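Local coordinates for protein membrane-bound lytic murein transglycosylase A (PDB 6QK4) that probably cleaves the beta-1,4 bond between N-acetylmuramic acid and N-acetylglucosamine in peptidoglycan, leaving a 1,6-anhydro ring on the muramic acid, at residues Ala47-Asn51 against Val303-Asp307; Tyr121-Arg127 against Asn153-Asp159. All coordinates share one frame; numbering follows the deposited sequence.

Contact 1: Ala47-Asn51 against Val303-Asp307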
# COMPACT_ATOMS: atom_id res chain seq x y z
N ALA A 47 4.91 6.86 -13.10
CA ALA A 47 4.99 5.40 -12.94
C ALA A 47 5.43 4.74 -14.23
O ALA A 47 6.13 3.72 -14.20
CB ALA A 47 3.64 4.83 -12.47
N LEU A 48 5.07 5.34 -15.37
CA LEU A 48 5.56 4.85 -16.66
C LEU A 48 7.09 4.94 -16.79
O LEU A 48 7.73 4.01 -17.29
CB LEU A 48 4.88 5.63 -17.81
CG LEU A 48 5.44 5.34 -19.23
CD1 LEU A 48 5.04 3.96 -19.62
CD2 LEU A 48 4.76 6.29 -20.19
N ARG A 49 7.70 6.06 -16.39
CA ARG A 49 9.16 6.12 -16.46
C ARG A 49 9.81 5.12 -15.52
O ARG A 49 10.84 4.52 -15.87
CB ARG A 49 9.61 7.55 -16.15
CG ARG A 49 9.31 8.53 -17.30
CD ARG A 49 10.10 9.83 -17.14
NE ARG A 49 9.85 10.46 -15.85
CZ ARG A 49 8.80 11.24 -15.60
NH1 ARG A 49 7.96 11.49 -16.57
NH2 ARG A 49 8.61 11.80 -14.39
N GLN A 50 9.24 4.90 -14.32
CA GLN A 50 9.82 3.85 -13.47
C GLN A 50 9.70 2.50 -14.16
O GLN A 50 10.64 1.72 -14.14
CB GLN A 50 9.14 3.80 -12.10
CG GLN A 50 9.35 5.05 -11.28
CD GLN A 50 10.84 5.18 -10.82
OE1 GLN A 50 11.68 4.28 -11.02
NE2 GLN A 50 11.15 6.28 -10.18
N ASN A 51 8.55 2.21 -14.77
CA ASN A 51 8.40 0.97 -15.53
C ASN A 51 9.49 0.83 -16.60
O ASN A 51 10.13 -0.22 -16.73
CB ASN A 51 7.03 0.97 -16.19
CG ASN A 51 6.37 -0.37 -16.17
OD1 ASN A 51 6.16 -0.96 -15.10
ND2 ASN A 51 5.95 -0.84 -17.36
N VAL A 303 -2.83 2.03 -13.90
CA VAL A 303 -1.80 1.68 -12.93
C VAL A 303 -0.80 0.74 -13.61
O VAL A 303 -0.98 0.26 -14.76
CB VAL A 303 -2.41 1.02 -11.67
CG1 VAL A 303 -3.47 1.99 -11.02
CG2 VAL A 303 -3.15 -0.28 -12.04
N PHE A 304 0.28 0.43 -12.87
CA PHE A 304 1.32 -0.46 -13.43
C PHE A 304 1.59 -1.57 -12.43
O PHE A 304 1.68 -1.32 -11.24
CB PHE A 304 2.62 0.30 -13.71
CG PHE A 304 2.49 1.28 -14.85
CD1 PHE A 304 1.95 2.51 -14.62
CD2 PHE A 304 2.98 0.94 -16.13
CE1 PHE A 304 1.83 3.42 -15.70
CE2 PHE A 304 2.87 1.82 -17.22
CZ PHE A 304 2.25 3.07 -16.97
N ALA A 305 1.67 -2.82 -12.93
CA ALA A 305 1.97 -3.96 -12.05
C ALA A 305 3.44 -3.94 -11.67
O ALA A 305 4.31 -4.28 -12.47
CB ALA A 305 1.59 -5.26 -12.79
N GLN A 306 3.74 -3.48 -10.44
CA GLN A 306 5.11 -3.20 -10.06
C GLN A 306 5.41 -3.83 -8.73
O GLN A 306 6.47 -3.53 -8.16
CB GLN A 306 5.40 -1.68 -10.02
CG GLN A 306 5.16 -1.04 -11.46
CD GLN A 306 5.47 0.45 -11.53
OE1 GLN A 306 5.15 1.23 -10.60
NE2 GLN A 306 5.94 0.89 -12.69
N ASP A 307 4.53 -4.71 -8.23
CA ASP A 307 4.81 -5.31 -6.92
C ASP A 307 4.08 -6.63 -6.86
O ASP A 307 3.25 -6.94 -7.71
CB ASP A 307 4.39 -4.34 -5.77
CG ASP A 307 5.22 -4.57 -4.45
OD1 ASP A 307 6.12 -5.45 -4.41
OD2 ASP A 307 4.92 -3.84 -3.45
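The axes of the two short segments, Ala-47 to Asn-51 of helix 44-55 and Val-303 to Asp-307 of strand 298-307, approach to 9.1 Å with 33° between their N-to-C directions; Ala-47 CA and Phe-304 CA, 6.9 Å apart, are the nearest pair. The Phe-304 ring lies against the helical turn 47-51: CD1 meets Ala-47 CB at 3.6 Å, CZ meets Leu-48 CB at 3.8 Å, and Leu-48 CA makes an off-centre CH-pi contact with one face. The Asn-51 amide crosses the ring obliquely, CG to Phe-304 CD2 3.6 Å, with the two planes 53° apart. Beside this ring Gln-306, extended beyond CG (chi2 -178°), brings its amide to the helix. NE2 donates to Asn-51 OD1 at 3.0 Å and to Ala-47 O at 3.2 Å, both acceptors near its amide plane. Ala-47 O also accepts from Asn-51 N, and the two donors arrive from opposite faces of its plane, so the helical bond is kept. Ser-272 binds Gln-306 OE1 and Gly-283 O accepts from Asn-51 ND2, which fixes the rotation of both amides. This is buried helix-on-strand packing, with two amides fastening helix 44-55 to the 3D domain, a family of the double-psi beta-barrel clan.

Contact 2: Tyr121-Arg127 against Asn153-Asp159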
# COMPACT_ATOMS: atom_id res chain seq x y z
N TYR A 121 10.12 13.22 20.35
CA TYR A 121 10.48 11.84 20.01
C TYR A 121 10.61 11.03 21.30
O TYR A 121 11.70 10.85 21.85
CB TYR A 121 11.77 11.85 19.20
CG TYR A 121 11.64 12.76 18.01
CD1 TYR A 121 10.72 12.47 17.02
CD2 TYR A 121 12.39 13.92 17.90
CE1 TYR A 121 10.58 13.28 15.90
CE2 TYR A 121 12.24 14.75 16.79
CZ TYR A 121 11.34 14.42 15.79
OH TYR A 121 11.17 15.21 14.66
N GLN A 122 9.48 10.51 21.80
CA GLN A 122 9.49 9.88 23.12
C GLN A 122 9.05 8.42 23.18
O GLN A 122 8.95 7.86 24.29
CB GLN A 122 8.61 10.68 24.11
CG GLN A 122 9.03 12.14 24.32
CD GLN A 122 10.39 12.31 25.04
OE1 GLN A 122 10.76 11.50 25.91
NE2 GLN A 122 11.14 13.36 24.64
N TYR A 123 8.77 7.78 22.04
CA TYR A 123 8.16 6.45 21.99
C TYR A 123 9.04 5.54 21.15
O TYR A 123 9.17 5.78 19.96
CB TYR A 123 6.76 6.53 21.38
CG TYR A 123 5.93 7.56 22.09
CD1 TYR A 123 5.29 7.25 23.26
CD2 TYR A 123 5.81 8.86 21.59
CE1 TYR A 123 4.52 8.19 23.92
CE2 TYR A 123 5.07 9.83 22.28
CZ TYR A 123 4.42 9.47 23.41
OH TYR A 123 3.66 10.42 24.07
N ALA A 124 9.61 4.50 21.76
CA ALA A 124 10.64 3.71 21.08
C ALA A 124 10.06 2.64 20.17
O ALA A 124 9.06 2.01 20.51
CB ALA A 124 11.54 3.02 22.10
N LEU A 125 10.72 2.41 19.04
CA LEU A 125 10.67 1.13 18.34
C LEU A 125 11.84 0.27 18.84
O LEU A 125 12.94 0.78 19.08
CB LEU A 125 10.76 1.32 16.82
CG LEU A 125 9.81 2.37 16.22
CD1 LEU A 125 9.98 2.43 14.66
CD2 LEU A 125 8.38 2.05 16.62
N TYR A 126 11.62 -1.04 18.97
CA TYR A 126 12.63 -1.93 19.56
C TYR A 126 13.14 -2.99 18.61
O TYR A 126 12.36 -3.56 17.83
CB TYR A 126 12.05 -2.65 20.77
CG TYR A 126 11.66 -1.73 21.86
CD1 TYR A 126 12.59 -1.38 22.87
CD2 TYR A 126 10.38 -1.21 21.94
CE1 TYR A 126 12.23 -0.55 23.89
CE2 TYR A 126 10.04 -0.36 22.96
CZ TYR A 126 10.97 -0.04 23.92
OH TYR A 126 10.59 0.83 24.92
N ARG A 127 14.46 -3.25 18.64
CA ARG A 127 15.01 -4.44 18.01
C ARG A 127 14.67 -5.68 18.84
O ARG A 127 14.23 -5.59 19.99
CB ARG A 127 16.53 -4.38 17.90
CG ARG A 127 17.07 -3.16 17.24
CD ARG A 127 18.61 -3.16 17.27
NE ARG A 127 19.13 -1.93 17.86
CZ ARG A 127 19.73 -0.95 17.18
NH1 ARG A 127 19.91 -1.05 15.86
NH2 ARG A 127 20.15 0.13 17.81
N ASN A 153 17.38 -1.81 24.07
CA ASN A 153 17.20 -2.41 22.76
C ASN A 153 16.45 -1.48 21.81
O ASN A 153 15.86 -1.95 20.83
CB ASN A 153 16.49 -3.75 22.90
CG ASN A 153 17.36 -4.81 23.59
OD1 ASN A 153 18.31 -5.33 23.01
ND2 ASN A 153 17.02 -5.11 24.84
N GLU A 154 16.42 -0.19 22.12
CA GLU A 154 15.69 0.77 21.30
C GLU A 154 16.40 0.95 19.96
O GLU A 154 17.63 1.01 19.89
CB GLU A 154 15.57 2.11 22.05
CG GLU A 154 14.81 2.04 23.38
CD GLU A 154 15.70 1.66 24.56
OE1 GLU A 154 16.90 1.45 24.31
OE2 GLU A 154 15.19 1.56 25.70
N LEU A 155 15.63 0.96 18.86
CA LEU A 155 16.17 1.15 17.53
C LEU A 155 16.13 2.63 17.13
O LEU A 155 17.11 3.14 16.56
CB LEU A 155 15.40 0.26 16.54
CG LEU A 155 15.72 0.35 15.06
CD1 LEU A 155 17.22 0.02 14.82
CD2 LEU A 155 14.78 -0.54 14.18
N VAL A 156 15.06 3.32 17.50
CA VAL A 156 14.83 4.72 17.14
C VAL A 156 13.63 5.19 17.96
O VAL A 156 12.85 4.37 18.49
CB VAL A 156 14.58 4.81 15.61
CG1 VAL A 156 13.28 4.08 15.22
CG2 VAL A 156 14.54 6.23 15.13
N TRP A 157 13.46 6.51 18.07
CA TRP A 157 12.39 7.10 18.87
C TRP A 157 11.43 7.90 17.99
O TRP A 157 11.86 8.80 17.28
CB TRP A 157 12.98 8.00 19.97
CG TRP A 157 13.90 7.25 20.88
CD1 TRP A 157 15.23 6.95 20.65
CD2 TRP A 157 13.56 6.70 22.13
NE1 TRP A 157 15.73 6.24 21.72
CE2 TRP A 157 14.72 6.08 22.65
CE3 TRP A 157 12.38 6.68 22.89
CZ2 TRP A 157 14.73 5.44 23.88
CZ3 TRP A 157 12.39 6.04 24.12
CH2 TRP A 157 13.56 5.43 24.60
N VAL A 158 10.12 7.61 18.08
CA VAL A 158 9.19 8.31 17.21
C VAL A 158 8.23 9.21 18.00
O VAL A 158 8.27 9.29 19.24
CB VAL A 158 8.43 7.30 16.29
CG1 VAL A 158 9.40 6.48 15.47
CG2 VAL A 158 7.50 6.32 17.13
N ASP A 159 7.37 9.89 17.24
CA ASP A 159 6.53 11.05 17.52
C ASP A 159 5.26 10.71 18.25
O ASP A 159 4.67 11.57 18.93
CB ASP A 159 6.09 11.61 16.15
CG ASP A 159 6.31 13.03 16.04
OD1 ASP A 159 6.84 13.57 17.04
OD2 ASP A 159 5.95 13.60 15.02
O HOH W 1 12.65 1.45 26.35
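Leu-125 and Val-156 lie side by side and point the same way, CD1 to CG1 3.7 Å, while Val-158 crosses Leu-125 at about a right angle; Ala-164 and Leu-167 of helix 161-170 cover this face. On the other face Ala-124 CB sits over the six-membered ring of Trp-157, a CH-pi contact 3.9 Å from its centroid, and also touches Glu-154 CG at 3.6 Å. Antiparallel backbone bonds join the strands, among them Val-158 N to Tyr-123 O at 2.8 Å and Leu-155 N to Leu-125 O at 2.7 Å. Gln-122 and Tyr-123 both face Val-158 in a classic beta bulge, where the bond from Tyr-123 N to Val-158 O is the sounder and that from Gln-122 N is weak. Farther along, Tyr-126 and Glu-154 run alongside each other; the bend of Glu-154 at chi2 (87°) helps bring OE2 to a water that donates to it and also bonds Tyr-126 OH, 2.6 Å from each. Arg-127 N binds Asn-153 O, and the guanidinium of Arg-127 reaches across Leu-155, the two side chains crossing at about a right angle. Backbone bonding thus sets the pairing and the Leu-125/Val-158 face packs on helix 161-170; Arg-127 lies exposed at one end, while Glu-154 is only partly exposed, its carboxylate joined to the Tyr-126 phenol through water.

Contact 1 and contact 2 lie on opposite sides of the chain's centre, their own centres 34 Å apart and their nearest atoms about 20 Å apart, without touching. Contact 2 is nested in sequence within the loop that contact 1 closes: both its segments fall in the MltA-specific insert, whereas 303-307 belongs to the 3D domain. Strand 101-114, broken by a bulge or short loop, pairs with 154-158 and also with 317-324 and 336-346, and so ties the two regions together. In MltA relatives the glycan strand binds in the groove between the two domains; contact 2 lies in the insert, contact 1 joins helix 44-55 to the 3D domain, and neither is assigned a substrate-binding residue.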